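Local coordinates for putative peptidyl-arginine deiminase (Chlorobium tepidum, PDB 1XKN), which probably works as a deiminase of the Porphyromonas-type peptidyl-arginine deiminase family, hydrolysing the guanidinium group of agmatine or of arginine residues, at residues Asn121-Lys126 and Asp212-His217; Cys95-Pro100 and Val154-Ala159; Thr229-Val234 and Asn265-Pro270. All blocks are in the same frame, centred on the assembly; numbering follows the deposited sequence.

Contact 1: residues Asn121-Lys126 and Asp212-His217; sequences NAWGGK and DDTDGH
Trp123 lays one face of its indole against Thr214, whose methyl CG2 stands 3.7 Å from the centroid of the six-membered ring and 17° off its normal, a CH-pi contact over the middle of the ring. Asp213 crosses the same indole at about a right angle, its CB 4.0 Å from Trp123 CE3. His217 approaches the five-membered ring obliquely, with CE1 4.1 Å from Trp123 NE1; the polar ends of this pair turn elsewhere, NE1 to Asp97 and His217 NE2 to Glu156. The threonine is fixed from its own loop. Its OG1 donates to the syn lone pair of Asp212 OD1 at 2.6 Å and accepts from His217 N in an ST motif, while Thr214 N closes an Asx turn on the same OD1 from above the carboxylate plane. Lys126 and Asp215 meet tip to tip in a salt bridge, NZ 2.7 Å from OD2 on its syn side. A bend at chi4 (65°) swings NZ back toward its own helix, where it donates to Trp123 O at 2.9 Å; a weak bond goes to Asp213 O. A water joins NZ to Asp215 OD1. Lys126 thereby ties 122-125 to 212-217; with Arg180 also in a salt bridge to Asp215 OD2, two positive groups would be expected to stabilise the ionised carboxylate.

Contact 2: residues Cys95-Pro100 and Val154-Ala159; sequences CRDHGP and VLEGGA
The backbones of helix 95-98 and the 154-159 loop come closest at Asp97 and Glu156, CA to CA 4.1 Å, where the loop passes into the short 3-10 turn 157-159. This is a helix-to-turn contact deep in the chain, within an alpha/beta fold that family membership suggests is the pentein propeller of guanidine-modifying enzymes. The paired glycines Gly157 and Gly158 have no side chains, which lets the turn lie directly on the helix: Gly157 CA comes 3.3 Å from Arg96 O in a CA-H...O contact. Asp97 holds CG anti to the carbonyl carbon (chi1 -62°), and its OD2 accepts from Gly158 N at 3.0 Å, the donor lying nearly in line with the C-O bond, with an N-H...O angle of 140°. The aliphatic base of Glu156 packs beside this carboxylate, CB 3.5 Å from Asp97 CG. The two side chains cross with their carboxylate planes 62° apart, and Asp97 OD1 and Glu156 OE2 remain 5.1 Å from each other. Each acid has partners beyond the two segments: Asp97 OD1 takes the indole N-H of Trp123, while Glu156 OE2 is hydrogen-bonded to His217 NE2 and OE1 forms a salt bridge with Arg180. Arg96 touches the turn beside Asp97, CG 3.5 Å from Gly158 N. Bends at chi2 and chi3 curl its chain past the peptide, and its guanidinium forms a salt bridge with Glu343 and hydrogen bonds with His338 O and Thr341. One water lies near Asp97 O and Leu155 O. At the guanidinium end, another accepts from Arg96 NH2 at 3.0 Å and donates to Gly157 O at 3.1 Å.

Contact 3: residues Thr229-Val234 and Asn265-Pro270; sequences TVVIAV and NIVKLP
Val231 sets CG1 anti to the carbonyl carbon (chi1 -71°) and Val267 sets CG1 anti to the backbone N (chi1 175°), and the two valines lie side by side with Val231 CG1 3.8 Å from Val267 CB. On the same face, the methyls Thr229 CG2 and Val267 CG2 meet at 3.7 Å, and Leu269 crosses Val231 at a slant, CD1 3.8 Å from Val231 CB. The other face brings the branch methyls Ile232 CG2 and Ile266 CG2 to 3.7 Å. Past the last bridge, Val234 crosses Lys268 at about a right angle, CG2 3.5 Å from Lys268 CB; Lys268 NZ is hydrogen-bonded to Tyr250 OH. Five backbone hydrogen bonds run between the strands, Val230 N to Asn265 O at 2.9 Å being the first and Val234 N to Leu269 O at 2.7 Å the last. Helix 243-253 packs on the face of Ile232 and Ile266, whereas helix 305-316 packs on that of Val231, Val267 and Leu269. Strand 229-233 leads through helix 243-253 to strand 265-269, parallel to it with axes 30° apart; with antiparallel 222-226, this beta-alpha-beta unit is consistent with the beta-beta-alpha-beta pattern of pentein propellers.

Contacts 1 and 2 adjoin, their centres 11 Å apart, and their segments alternate along the chain: 95-100, 121-126, 154-159, then 212-217. They are joined by side chains, since Asp97 and Glu156 of contact 2 probably hydrogen-bond to Trp123 and His217 of contact 1. Four loops and short helices, distant in sequence, converge in one region, buried at contact 2 and partly buried at contact 1. Contact 3 follows both in the chain and lies apart, its centre 24 Å from contact 1's and 23 Å from contact 2's. It belongs to a three-stranded sheet with a helix packed on each face, its centre about 17 Å from that of the chain; strand 222-226 soon follows the 212-217 loop.

Contact 1: residues Asn121-Lys126 and Asp212-His217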
ATOM      1  N   ASN A 121       2.951 -11.948   9.059  1.00  6.58           N
ATOM      2  CA  ASN A 121       3.445 -13.320   8.974  1.00  7.26           C
ATOM      3  C   ASN A 121       3.816 -13.753   7.555  1.00  7.02           C
ATOM      4  O   ASN A 121       3.627 -14.908   7.181  1.00  8.16           O
ATOM      5  CB  ASN A 121       2.444 -14.312   9.601  1.00  7.82           C
ATOM      6  CG  ASN A 121       1.163 -14.494   8.788  1.00  7.41           C
ATOM      7  OD1 ASN A 121       0.315 -15.320   9.144  1.00 11.44           O
ATOM      8  ND2 ASN A 121       1.019 -13.748   7.709  1.00  6.80           N
ATOM      9  N   ALA A 122       4.363 -12.819   6.781  1.00  8.42           N
ATOM     10  CA  ALA A 122       4.793 -13.081   5.406  1.00  8.85           C
ATOM     11  C   ALA A 122       3.701 -13.698   4.538  1.00  8.90           C
ATOM     12  O   ALA A 122       3.876 -14.777   3.970  1.00  9.91           O
ATOM     13  CB  ALA A 122       6.030 -13.985   5.416  1.00  9.12           C
ATOM     14  N   TRP A 123       2.580 -12.991   4.441  1.00  9.60           N
ATOM     15  CA  TRP A 123       1.436 -13.421   3.646  1.00 11.09           C
ATOM     16  C   TRP A 123       1.000 -14.864   3.919  1.00 11.28           C
ATOM     17  O   TRP A 123       0.829 -15.653   2.988  1.00 12.67           O
ATOM     18  CB  TRP A 123       1.731 -13.251   2.145  1.00  9.75           C
ATOM     19  CG  TRP A 123       2.213 -11.872   1.739  1.00 10.11           C
ATOM     20  CD1 TRP A 123       1.929 -10.685   2.356  1.00  9.48           C
ATOM     21  CD2 TRP A 123       3.027 -11.545   0.600  1.00 10.36           C
ATOM     22  NE1 TRP A 123       2.516  -9.641   1.671  1.00  9.17           N
ATOM     23  CE2 TRP A 123       3.195 -10.141   0.592  1.00 11.67           C
ATOM     24  CE3 TRP A 123       3.628 -12.304  -0.414  1.00 10.46           C
ATOM     25  CZ2 TRP A 123       3.941  -9.480  -0.393  1.00 10.44           C
ATOM     26  CZ3 TRP A 123       4.371 -11.645  -1.395  1.00 11.70           C
ATOM     27  CH2 TRP A 123       4.518 -10.247  -1.375  1.00 12.53           C
ATOM     28  N   GLY A 124       0.817 -15.206   5.189  1.00 10.73           N
ATOM     29  CA  GLY A 124       0.384 -16.550   5.532  1.00 12.06           C
ATOM     30  C   GLY A 124       1.509 -17.555   5.691  1.00 12.76           C
ATOM     31  O   GLY A 124       1.313 -18.751   5.472  1.00 12.84           O
ATOM     32  N   GLY A 125       2.687 -17.067   6.070  1.00 11.83           N
ATOM     33  CA  GLY A 125       3.832 -17.938   6.270  1.00 13.08           C
ATOM     34  C   GLY A 125       4.452 -18.505   5.006  1.00 13.71           C
ATOM     35  O   GLY A 125       4.856 -19.668   4.984  1.00 14.43           O
ATOM     36  N   LYS A 126       4.536 -17.691   3.958  1.00 11.81           N
ATOM     37  CA  LYS A 126       5.118 -18.133   2.696  1.00 13.37           C
ATOM     38  C   LYS A 126       6.607 -17.815   2.622  1.00 13.89           C
ATOM     39  O   LYS A 126       7.324 -18.356   1.780  1.00 14.49           O
ATOM     40  CB  LYS A 126       4.407 -17.469   1.515  1.00 13.29           C
ATOM     41  CG  LYS A 126       2.965 -17.903   1.307  1.00 15.11           C
ATOM     42  CD  LYS A 126       2.420 -17.333   0.004  1.00 15.39           C
ATOM     43  CE  LYS A 126       0.992 -17.789  -0.258  1.00 15.58           C
ATOM     44  NZ  LYS A 126       0.045 -17.269   0.766  1.00 16.69           N
ATOM     45  N   ASP A 212      -0.967 -13.829  -7.830  1.00 10.59           N
ATOM     46  CA  ASP A 212      -0.871 -13.124  -6.559  1.00 10.53           C
ATOM     47  C   ASP A 212      -0.573 -14.056  -5.380  1.00 12.95           C
ATOM     48  O   ASP A 212      -1.335 -14.980  -5.102  1.00 15.50           O
ATOM     49  CB  ASP A 212      -2.179 -12.353  -6.349  1.00 11.94           C
ATOM     50  CG  ASP A 212      -2.246 -11.659  -5.017  1.00 12.34           C
ATOM     51  OD1 ASP A 212      -1.191 -11.208  -4.518  1.00 10.50           O
ATOM     52  OD2 ASP A 212      -3.370 -11.540  -4.482  1.00 13.26           O
ATOM     53  N   ASP A 213       0.543 -13.805  -4.697  1.00  9.71           N
ATOM     54  CA  ASP A 213       0.962 -14.612  -3.550  1.00  9.36           C
ATOM     55  C   ASP A 213       0.437 -14.088  -2.213  1.00  9.40           C
ATOM     56  O   ASP A 213       0.740 -14.654  -1.161  1.00 10.10           O
ATOM     57  CB  ASP A 213       2.492 -14.682  -3.483  1.00 12.37           C
ATOM     58  CG  ASP A 213       3.037 -16.046  -3.869  1.00 15.21           C
ATOM     59  OD1 ASP A 213       4.259 -16.249  -3.735  1.00 19.78           O
ATOM     60  OD2 ASP A 213       2.251 -16.911  -4.306  1.00 19.07           O
ATOM     61  N   THR A 214      -0.344 -13.012  -2.249  1.00  8.53           N
ATOM     62  CA  THR A 214      -0.890 -12.434  -1.022  1.00  7.53           C
ATOM     63  C   THR A 214      -2.275 -12.988  -0.711  1.00  6.68           C
ATOM     64  O   THR A 214      -2.894 -12.604   0.282  1.00  5.84           O
ATOM     65  CB  THR A 214      -1.002 -10.894  -1.112  1.00  8.46           C
ATOM     66  OG1 THR A 214      -1.987 -10.540  -2.093  1.00  7.66           O
ATOM     67  CG2 THR A 214       0.335 -10.278  -1.497  1.00  8.35           C
ATOM     68  N   ASP A 215      -2.750 -13.892  -1.561  1.00  6.99           N
ATOM     69  CA  ASP A 215      -4.067 -14.503  -1.397  1.00  6.42           C
ATOM     70  C   ASP A 215      -5.201 -13.507  -1.609  1.00  6.86           C
ATOM     71  O   ASP A 215      -6.201 -13.516  -0.884  1.00  7.80           O
ATOM     72  CB  ASP A 215      -4.198 -15.152  -0.020  1.00  6.78           C
ATOM     73  CG  ASP A 215      -3.179 -16.247   0.199  1.00  7.82           C
ATOM     74  OD1 ASP A 215      -3.145 -17.199  -0.612  1.00 11.05           O
ATOM     75  OD2 ASP A 215      -2.410 -16.156   1.178  1.00  8.78           O
ATOM     76  N   GLY A 216      -5.027 -12.628  -2.592  1.00  6.42           N
ATOM     77  CA  GLY A 216      -6.068 -11.671  -2.928  1.00  6.16           C
ATOM     78  C   GLY A 216      -6.043 -10.262  -2.360  1.00  5.89           C
ATOM     79  O   GLY A 216      -7.099  -9.720  -2.049  1.00  6.25           O
ATOM     80  N   HIS A 217      -4.870  -9.648  -2.236  1.00  4.84           N
ATOM     81  CA  HIS A 217      -4.823  -8.282  -1.715  1.00  4.82           C
ATOM     82  C   HIS A 217      -5.702  -7.349  -2.528  1.00  4.55           C
ATOM     83  O   HIS A 217      -5.663  -7.349  -3.759  1.00  5.04           O
ATOM     84  CB  HIS A 217      -3.400  -7.738  -1.722  1.00  5.14           C
ATOM     85  CG  HIS A 217      -2.674  -7.947  -0.433  1.00  5.42           C
ATOM     86  ND1 HIS A 217      -1.417  -7.434  -0.198  1.00  6.46           N
ATOM     87  CD2 HIS A 217      -3.025  -8.616   0.690  1.00  5.35           C
ATOM     88  CE1 HIS A 217      -1.025  -7.778   1.016  1.00  4.88           C
ATOM     89  NE2 HIS A 217      -1.983  -8.495   1.575  1.00  6.19           N
TER
HETATM   90  O   HOH W   1      -2.078 -19.536   0.130  1.00 23.46           O

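Contact 2: residues Cys95-Pro100 and Val154-Ala159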
ATOM      1  N   CYS A  95       6.947  -2.678   2.589  1.00  3.50           N
ATOM      2  CA  CYS A  95       6.619  -1.700   3.621  1.00  4.60           C
ATOM      3  C   CYS A  95       5.115  -1.462   3.763  1.00  4.43           C
ATOM      4  O   CYS A  95       4.639  -1.084   4.831  1.00  4.02           O
ATOM      5  CB  CYS A  95       7.336  -0.378   3.318  1.00  4.92           C
ATOM      6  SG  CYS A  95       7.503   0.712   4.753  1.00  8.44           S
ATOM      7  N   ARG A  96       4.365  -1.672   2.687  1.00  2.72           N
ATOM      8  CA  ARG A  96       2.920  -1.480   2.736  1.00  2.70           C
ATOM      9  C   ARG A  96       2.292  -2.470   3.712  1.00  3.64           C
ATOM     10  O   ARG A  96       1.390  -2.123   4.476  1.00  3.43           O
ATOM     11  CB  ARG A  96       2.310  -1.693   1.346  1.00  3.20           C
ATOM     12  CG  ARG A  96       0.783  -1.738   1.321  1.00  2.40           C
ATOM     13  CD  ARG A  96       0.187  -0.421   1.785  1.00  3.67           C
ATOM     14  NE  ARG A  96       0.734   0.701   1.029  1.00  3.73           N
ATOM     15  CZ  ARG A  96       0.454   1.975   1.275  1.00  5.36           C
ATOM     16  NH1 ARG A  96       1.013   2.932   0.543  1.00  3.41           N
ATOM     17  NH2 ARG A  96      -0.382   2.294   2.254  1.00  5.41           N
ATOM     18  N   ASP A  97       2.791  -3.702   3.686  1.00  2.81           N
ATOM     19  CA  ASP A  97       2.255  -4.769   4.524  1.00  4.30           C
ATOM     20  C   ASP A  97       2.824  -4.893   5.940  1.00  5.39           C
ATOM     21  O   ASP A  97       2.086  -5.231   6.866  1.00  7.12           O
ATOM     22  CB  ASP A  97       2.395  -6.096   3.776  1.00  5.16           C
ATOM     23  CG  ASP A  97       1.607  -6.110   2.478  1.00  4.19           C
ATOM     24  OD1 ASP A  97       1.840  -7.011   1.650  1.00  7.85           O
ATOM     25  OD2 ASP A  97       0.744  -5.222   2.295  1.00  4.99           O
ATOM     26  N   HIS A  98       4.116  -4.620   6.116  1.00  4.26           N
ATOM     27  CA  HIS A  98       4.734  -4.726   7.439  1.00  5.90           C
ATOM     28  C   HIS A  98       4.988  -3.351   8.058  1.00  6.18           C
ATOM     29  O   HIS A  98       5.278  -3.236   9.253  1.00  5.96           O
ATOM     30  CB  HIS A  98       6.057  -5.522   7.348  1.00  4.90           C
ATOM     31  CG  HIS A  98       7.167  -4.805   6.635  1.00  7.68           C
ATOM     32  ND1 HIS A  98       7.840  -5.352   5.562  1.00  6.28           N
ATOM     33  CD2 HIS A  98       7.749  -3.603   6.868  1.00  8.07           C
ATOM     34  CE1 HIS A  98       8.788  -4.519   5.167  1.00  7.49           C
ATOM     35  NE2 HIS A  98       8.754  -3.452   5.944  1.00  9.65           N
ATOM     36  N   GLY A  99       4.851  -2.316   7.232  1.00  4.33           N
ATOM     37  CA  GLY A  99       5.103  -0.941   7.648  1.00  6.11           C
ATOM     38  C   GLY A  99       4.186  -0.275   8.659  1.00  4.12           C
ATOM     39  O   GLY A  99       3.148  -0.819   9.032  1.00  4.43           O
ATOM     40  N   PRO A 100       4.540   0.946   9.094  1.00  4.31           N
ATOM     41  CA  PRO A 100       3.769   1.713  10.076  1.00  3.57           C
ATOM     42  C   PRO A 100       2.380   2.185   9.655  1.00  3.27           C
ATOM     43  O   PRO A 100       2.233   3.051   8.794  1.00  4.34           O
ATOM     44  CB  PRO A 100       4.702   2.876  10.405  1.00  3.81           C
ATOM     45  CG  PRO A 100       5.346   3.149   9.095  1.00  4.42           C
ATOM     46  CD  PRO A 100       5.665   1.750   8.576  1.00  4.44           C
ATOM     47  N   VAL A 154      -3.095 -10.447  12.743  1.00  4.13           N
ATOM     48  CA  VAL A 154      -2.346 -10.332  11.499  1.00  4.38           C
ATOM     49  C   VAL A 154      -3.142  -9.501  10.500  1.00  3.14           C
ATOM     50  O   VAL A 154      -4.321  -9.765  10.257  1.00  3.99           O
ATOM     51  CB  VAL A 154      -2.067 -11.723  10.878  1.00  4.55           C
ATOM     52  CG1 VAL A 154      -1.424 -11.571   9.497  1.00  6.01           C
ATOM     53  CG2 VAL A 154      -1.155 -12.526  11.796  1.00  6.42           C
ATOM     54  N   LEU A 155      -2.494  -8.487   9.937  1.00  3.54           N
ATOM     55  CA  LEU A 155      -3.129  -7.622   8.951  1.00  2.80           C
ATOM     56  C   LEU A 155      -2.065  -6.899   8.143  1.00  2.87           C
ATOM     57  O   LEU A 155      -1.129  -6.329   8.706  1.00  4.55           O
ATOM     58  CB  LEU A 155      -4.031  -6.583   9.629  1.00  3.09           C
ATOM     59  CG  LEU A 155      -4.822  -5.699   8.660  1.00  3.96           C
ATOM     60  CD1 LEU A 155      -5.885  -6.546   7.969  1.00  5.94           C
ATOM     61  CD2 LEU A 155      -5.473  -4.537   9.404  1.00  4.28           C
ATOM     62  N   GLU A 156      -2.207  -6.940   6.823  1.00  3.69           N
ATOM     63  CA  GLU A 156      -1.277  -6.256   5.936  1.00  3.95           C
ATOM     64  C   GLU A 156      -1.972  -5.001   5.429  1.00  3.55           C
ATOM     65  O   GLU A 156      -3.166  -5.023   5.131  1.00  3.67           O
ATOM     66  CB  GLU A 156      -0.907  -7.132   4.736  1.00  5.84           C
ATOM     67  CG  GLU A 156      -0.172  -8.410   5.088  1.00  6.18           C
ATOM     68  CD  GLU A 156      -1.048  -9.636   4.966  1.00  6.89           C
ATOM     69  OE1 GLU A 156      -0.923 -10.541   5.817  1.00  7.93           O
ATOM     70  OE2 GLU A 156      -1.848  -9.705   4.005  1.00  8.19           O
ATOM     71  N   GLY A 157      -1.224  -3.910   5.321  1.00  4.13           N
ATOM     72  CA  GLY A 157      -1.807  -2.674   4.838  1.00  4.17           C
ATOM     73  C   GLY A 157      -2.351  -2.800   3.426  1.00  4.40           C
ATOM     74  O   GLY A 157      -3.303  -2.111   3.057  1.00  6.10           O
ATOM     75  N   GLY A 158      -1.752  -3.682   2.633  1.00  4.50           N
ATOM     76  CA  GLY A 158      -2.194  -3.861   1.262  1.00  5.00           C
ATOM     77  C   GLY A 158      -3.496  -4.633   1.141  1.00  4.62           C
ATOM     78  O   GLY A 158      -4.078  -4.712   0.055  1.00  4.28           O
ATOM     79  N   ALA A 159      -3.958  -5.195   2.254  1.00  4.03           N
ATOM     80  CA  ALA A 159      -5.194  -5.970   2.265  1.00  3.34           C
ATOM     81  C   ALA A 159      -6.422  -5.127   2.589  1.00  3.81           C
ATOM     82  O   ALA A 159      -7.554  -5.615   2.530  1.00  3.72           O
ATOM     83  CB  ALA A 159      -5.075  -7.119   3.261  1.00  3.08           C
TER
HETATM   84  O   HOH W   2      -2.553   0.824   3.731  1.00  8.13           O
HETATM   85  O   HOH W   3       1.730  -6.175   9.461  1.00  7.66           O

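Contact 3: residues Thr229-Val234 and Asn265-Pro270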
ATOM      1  N   THR A 229     -15.804   7.316  -4.283  1.00  3.40           N
ATOM      2  CA  THR A 229     -15.424   6.739  -5.568  1.00  3.33           C
ATOM      3  C   THR A 229     -14.367   5.650  -5.456  1.00  3.59           C
ATOM      4  O   THR A 229     -13.333   5.832  -4.815  1.00  4.72           O
ATOM      5  CB  THR A 229     -14.912   7.824  -6.534  1.00  3.83           C
ATOM      6  OG1 THR A 229     -15.913   8.843  -6.675  1.00  4.24           O
ATOM      7  CG2 THR A 229     -14.622   7.222  -7.903  1.00  4.93           C
ATOM      8  N   VAL A 230     -14.645   4.513  -6.086  1.00  3.61           N
ATOM      9  CA  VAL A 230     -13.725   3.388  -6.084  1.00  4.58           C
ATOM     10  C   VAL A 230     -13.284   3.080  -7.504  1.00  5.84           C
ATOM     11  O   VAL A 230     -14.110   3.013  -8.417  1.00  5.07           O
ATOM     12  CB  VAL A 230     -14.385   2.114  -5.509  1.00  3.74           C
ATOM     13  CG1 VAL A 230     -13.425   0.930  -5.613  1.00  3.50           C
ATOM     14  CG2 VAL A 230     -14.775   2.342  -4.064  1.00  6.03           C
ATOM     15  N   VAL A 231     -11.979   2.923  -7.695  1.00  4.68           N
ATOM     16  CA  VAL A 231     -11.468   2.563  -9.006  1.00  4.57           C
ATOM     17  C   VAL A 231     -11.217   1.066  -8.925  1.00  4.81           C
ATOM     18  O   VAL A 231     -10.696   0.569  -7.924  1.00  5.57           O
ATOM     19  CB  VAL A 231     -10.144   3.303  -9.362  1.00  6.78           C
ATOM     20  CG1 VAL A 231     -10.430   4.769  -9.621  1.00  8.35           C
ATOM     21  CG2 VAL A 231      -9.115   3.143  -8.250  1.00  7.50           C
ATOM     22  N   ILE A 232     -11.619   0.341  -9.957  1.00  4.23           N
ATOM     23  CA  ILE A 232     -11.409  -1.093  -9.961  1.00  3.96           C
ATOM     24  C   ILE A 232     -10.925  -1.569 -11.317  1.00  5.20           C
ATOM     25  O   ILE A 232     -11.420  -1.143 -12.362  1.00  4.67           O
ATOM     26  CB  ILE A 232     -12.697  -1.865  -9.564  1.00  5.65           C
ATOM     27  CG1 ILE A 232     -12.417  -3.372  -9.586  1.00  4.46           C
ATOM     28  CG2 ILE A 232     -13.848  -1.497 -10.496  1.00  5.19           C
ATOM     29  CD1 ILE A 232     -13.541  -4.230  -9.035  1.00  8.77           C
ATOM     30  N   ALA A 233      -9.925  -2.442 -11.288  1.00  4.86           N
ATOM     31  CA  ALA A 233      -9.366  -2.992 -12.509  1.00  4.90           C
ATOM     32  C   ALA A 233     -10.388  -3.917 -13.140  1.00  5.81           C
ATOM     33  O   ALA A 233     -11.022  -4.724 -12.454  1.00  6.30           O
ATOM     34  CB  ALA A 233      -8.098  -3.759 -12.200  1.00  4.00           C
ATOM     35  N   VAL A 234     -10.557  -3.792 -14.449  1.00  5.53           N
ATOM     36  CA  VAL A 234     -11.502  -4.633 -15.161  1.00  8.52           C
ATOM     37  C   VAL A 234     -10.845  -5.189 -16.414  1.00  9.19           C
ATOM     38  O   VAL A 234     -10.307  -4.440 -17.229  1.00 11.28           O
ATOM     39  CB  VAL A 234     -12.781  -3.844 -15.532  1.00 10.62           C
ATOM     40  CG1 VAL A 234     -13.620  -3.609 -14.281  1.00 11.68           C
ATOM     41  CG2 VAL A 234     -12.411  -2.522 -16.162  1.00 15.17           C
ATOM     42  N   ASN A 265     -19.523   5.580  -6.561  1.00  4.63           N
ATOM     43  CA  ASN A 265     -19.168   5.824  -7.951  1.00  5.27           C
ATOM     44  C   ASN A 265     -18.071   4.823  -8.282  1.00  5.06           C
ATOM     45  O   ASN A 265     -17.098   4.703  -7.540  1.00  5.91           O
ATOM     46  CB  ASN A 265     -18.635   7.247  -8.127  1.00  5.90           C
ATOM     47  CG  ASN A 265     -19.665   8.306  -7.789  1.00  6.65           C
ATOM     48  OD1 ASN A 265     -19.390   9.227  -7.013  1.00 11.19           O
ATOM     49  ND2 ASN A 265     -20.853   8.185  -8.366  1.00  5.68           N
ATOM     50  N   ILE A 266     -18.228   4.106  -9.390  1.00  5.19           N
ATOM     51  CA  ILE A 266     -17.247   3.103  -9.783  1.00  5.93           C
ATOM     52  C   ILE A 266     -16.544   3.489 -11.079  1.00  7.42           C
ATOM     53  O   ILE A 266     -17.183   3.640 -12.122  1.00  8.74           O
ATOM     54  CB  ILE A 266     -17.921   1.726  -9.973  1.00  7.61           C
ATOM     55  CG1 ILE A 266     -18.798   1.392  -8.757  1.00  7.92           C
ATOM     56  CG2 ILE A 266     -16.866   0.650 -10.189  1.00  9.30           C
ATOM     57  CD1 ILE A 266     -18.063   1.351  -7.428  1.00  8.07           C
ATOM     58  N   VAL A 267     -15.227   3.656 -11.006  1.00  6.86           N
ATOM     59  CA  VAL A 267     -14.427   4.018 -12.172  1.00  6.81           C
ATOM     60  C   VAL A 267     -13.629   2.796 -12.608  1.00  6.99           C
ATOM     61  O   VAL A 267     -12.917   2.197 -11.803  1.00  6.21           O
ATOM     62  CB  VAL A 267     -13.451   5.171 -11.837  1.00  7.19           C
ATOM     63  CG1 VAL A 267     -12.539   5.452 -13.021  1.00  8.23           C
ATOM     64  CG2 VAL A 267     -14.239   6.419 -11.470  1.00  8.61           C
ATOM     65  N   LYS A 268     -13.751   2.422 -13.876  1.00  5.20           N
ATOM     66  CA  LYS A 268     -13.030   1.265 -14.388  1.00  4.64           C
ATOM     67  C   LYS A 268     -11.591   1.600 -14.758  1.00  4.92           C
ATOM     68  O   LYS A 268     -11.305   2.666 -15.309  1.00  7.28           O
ATOM     69  CB  LYS A 268     -13.725   0.692 -15.628  1.00  5.10           C
ATOM     70  CG  LYS A 268     -15.106   0.113 -15.384  1.00  7.55           C
ATOM     71  CD  LYS A 268     -15.608  -0.602 -16.632  1.00 10.89           C
ATOM     72  CE  LYS A 268     -17.005  -1.162 -16.434  1.00 16.35           C
ATOM     73  NZ  LYS A 268     -18.013  -0.073 -16.284  1.00 20.17           N
ATOM     74  N   LEU A 269     -10.689   0.680 -14.438  1.00  4.13           N
ATOM     75  CA  LEU A 269      -9.280   0.822 -14.769  1.00  6.34           C
ATOM     76  C   LEU A 269      -8.912  -0.397 -15.595  1.00  5.80           C
ATOM     77  O   LEU A 269      -9.459  -1.479 -15.392  1.00  7.52           O
ATOM     78  CB  LEU A 269      -8.415   0.853 -13.501  1.00  7.08           C
ATOM     79  CG  LEU A 269      -8.058   2.233 -12.937  1.00 11.76           C
ATOM     80  CD1 LEU A 269      -7.321   2.078 -11.617  1.00 14.55           C
ATOM     81  CD2 LEU A 269      -7.199   2.987 -13.942  1.00 10.82           C
ATOM     82  N   PRO A 270      -8.004  -0.237 -16.563  1.00  5.97           N
ATOM     83  CA  PRO A 270      -7.635  -1.408 -17.355  1.00  5.66           C
ATOM     84  C   PRO A 270      -6.694  -2.285 -16.540  1.00  5.86           C
ATOM     85  O   PRO A 270      -6.241  -1.885 -15.465  1.00  4.89           O
ATOM     86  CB  PRO A 270      -6.945  -0.793 -18.574  1.00  8.27           C
ATOM     87  CG  PRO A 270      -6.307   0.437 -18.003  1.00  9.66           C
ATOM     88  CD  PRO A 270      -7.374   0.986 -17.088  1.00  6.55           C
TER